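Local coordinates for protein nitrite reductase (Hyphomicrobium denitrificans, PDB 2DV6) that probably reduces nitrite to nitric oxide in denitrification, taking electrons from cytochrome c and using bound copper ions, at residues A[112-116]-A[117-121]. Sequence-based numbering, arbitrary orientation.
Sequences YYCSI and AGHRQ. With CU (copper (II) ion), chain I.
His119 and Arg120 meet Ile116, Cys114 and Tyr113 in a tight copper-binding loop. Ala117 and Gly118 are the middle residues of a type II beta turn spanning Ile116 to His119. At Gly118 the backbone has a positive phi of 94°, where a side chain would jam against the preceding carbonyl oxygen. The turn is closed by His119 N, which donates to Ile116 O over 3.0 Å. His119 ND1 binds copper at 2.1 Å, and Cys114 SG binds the same ion at 2.2 Å; His77 and Met124 complete this cupredoxin-type site. With chi1 at 180° the Cys114 sulfur points away from its own amide N and reaches the ion, and Ile116 N donates to Cys114 SG at 3.6 Å. A CH-pi contact supports the imidazole: Ile116 CG2 sits over one face, 3.6 Å from the centroid of the His119 ring. Next, Arg120 N donates to a water that in turn donates to both Cys114 O and Ile116 O, tying Arg120 to the loop that follows strand 108-113. Bent at chi2 and chi3, the Arg120 chain lays its guanidinium flat on Tyr113; the planes are 2° apart, and Arg120 CZ stands 3.7 Å from the Tyr113 ring centroid, a stacked cation-pi pair. An alanine in place of Tyr113 would probably leave one face of the guanidinium without its aromatic partner and the group freer to turn, though NH1 would keep its salt bridge to Glu125. The loop thus links strand 108-113, paired with strands 125-131 and 80-81, to the short helix 119-122; Ala117 in the turn, with His119 and Gln121 of the helix, packs on a second subunit, where Gln121 OE1 hydrogen-bonds Gln121 NE2 of that subunit.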
loop_
_atom_site.group_PDB
_atom_site.type_symbol
_atom_site.label_atom_id
_atom_site.label_comp_id
_atom_site.label_asym_id
_atom_site.label_seq_id
_atom_site.Cartn_x
_atom_site.Cartn_y
_atom_site.Cartn_z
ATOM N N TYR A 112 23.205 -10.395 24.381
ATOM C CA TYR A 112 23.578 -9.723 23.139
ATOM C C TYR A 112 22.848 -8.395 23.179
ATOM O O TYR A 112 21.772 -8.317 23.743
ATOM C CB TYR A 112 23.240 -10.554 21.894
ATOM C CG TYR A 112 21.758 -10.835 21.614
ATOM C CD1 TYR A 112 21.168 -12.037 22.007
ATOM C CD2 TYR A 112 20.963 -9.905 20.918
ATOM C CE1 TYR A 112 19.804 -12.328 21.720
ATOM C CE2 TYR A 112 19.584 -10.160 20.646
ATOM C CZ TYR A 112 19.028 -11.389 21.025
ATOM O OH TYR A 112 17.702 -11.641 20.742
ATOM N N TYR A 113 23.427 -7.334 22.622
ATOM C CA TYR A 113 22.788 -6.016 22.769
ATOM C C TYR A 113 23.300 -5.078 21.675
ATOM O O TYR A 113 24.316 -5.362 21.020
ATOM C CB TYR A 113 23.067 -5.423 24.165
ATOM C CG TYR A 113 24.553 -5.186 24.394
ATOM C CD1 TYR A 113 25.157 -3.974 24.026
ATOM C CD2 TYR A 113 25.357 -6.180 24.944
ATOM C CE1 TYR A 113 26.541 -3.770 24.194
ATOM C CE2 TYR A 113 26.738 -5.977 25.132
ATOM C CZ TYR A 113 27.309 -4.789 24.744
ATOM O OH TYR A 113 28.645 -4.605 24.928
ATOM N N CYS A 114 22.595 -3.962 21.489
ATOM C CA CYS A 114 23.021 -2.949 20.542
ATOM C C CYS A 114 23.849 -1.898 21.274
ATOM O O CYS A 114 23.446 -1.443 22.348
ATOM C CB CYS A 114 21.821 -2.300 19.842
ATOM S SG CYS A 114 22.355 -1.051 18.690
ATOM N N SER A 115 24.987 -1.518 20.682
ATOM C CA SER A 115 25.959 -0.658 21.356
ATOM C C SER A 115 25.770 0.796 20.966
ATOM O O SER A 115 26.476 1.647 21.462
ATOM C CB SER A 115 27.387 -1.072 20.990
ATOM O OG SER A 115 27.659 -0.714 19.641
ATOM N N ILE A 116 24.857 1.075 20.042
ATOM C CA ILE A 116 24.516 2.457 19.701
ATOM C C ILE A 116 23.927 3.183 20.932
ATOM O O ILE A 116 23.118 2.602 21.708
ATOM C CB ILE A 116 23.598 2.488 18.444
ATOM C CG1 ILE A 116 24.264 1.742 17.270
ATOM C CG2 ILE A 116 23.179 3.911 18.069
ATOM C CD1 ILE A 116 25.754 2.155 16.986
ATOM N N ALA A 117 24.360 4.434 21.147
ATOM C CA ALA A 117 23.969 5.172 22.350
ATOM C C ALA A 117 22.438 5.138 22.571
ATOM O O ALA A 117 21.658 5.564 21.692
ATOM C CB ALA A 117 24.479 6.649 22.295
ATOM N N GLY A 118 22.026 4.622 23.727
ATOM C CA GLY A 118 20.624 4.624 24.122
ATOM C C GLY A 118 19.877 3.359 23.760
ATOM O O GLY A 118 18.893 3.016 24.415
ATOM N N HIS A 119 20.341 2.635 22.747
ATOM C CA HIS A 119 19.567 1.498 22.201
ATOM C C HIS A 119 19.417 0.336 23.144
ATOM O O HIS A 119 18.339 -0.263 23.194
ATOM C CB HIS A 119 20.112 1.028 20.845
ATOM C CG HIS A 119 19.939 2.047 19.771
ATOM N ND1 HIS A 119 19.888 1.726 18.430
ATOM C CD2 HIS A 119 19.821 3.396 19.838
ATOM C CE1 HIS A 119 19.724 2.827 17.721
ATOM N NE2 HIS A 119 19.683 3.855 18.549
ATOM N N ARG A 120 20.464 -0.016 23.887
ATOM C CA ARG A 120 20.293 -1.119 24.854
ATOM C C ARG A 120 19.257 -0.728 25.916
ATOM O O ARG A 120 18.378 -1.522 26.253
ATOM C CB ARG A 120 21.610 -1.665 25.431
ATOM C CG ARG A 120 21.407 -2.348 26.770
ATOM C CD ARG A 120 22.110 -3.677 27.020
ATOM N NE ARG A 120 23.507 -3.538 27.339
ATOM C CZ ARG A 120 24.290 -4.476 27.893
ATOM N NH1 ARG A 120 23.857 -5.682 28.277
ATOM N NH2 ARG A 120 25.559 -4.165 28.061
ATOM N N GLN A 121 19.292 0.525 26.366
ATOM C CA GLN A 121 18.300 0.989 27.334
ATOM C C GLN A 121 16.888 1.072 26.734
ATOM O O GLN A 121 15.909 0.797 27.421
ATOM C CB GLN A 121 18.669 2.353 27.877
ATOM C CG GLN A 121 19.839 2.399 28.825
ATOM C CD GLN A 121 20.355 3.833 28.939
ATOM O OE1 GLN A 121 21.101 4.327 28.059
ATOM N NE2 GLN A 121 19.918 4.529 30.004
HETATM CU CU CU I . 20.494 -0.207 17.857
HETATM O O HOH W 1 23.255 0.781 23.663
#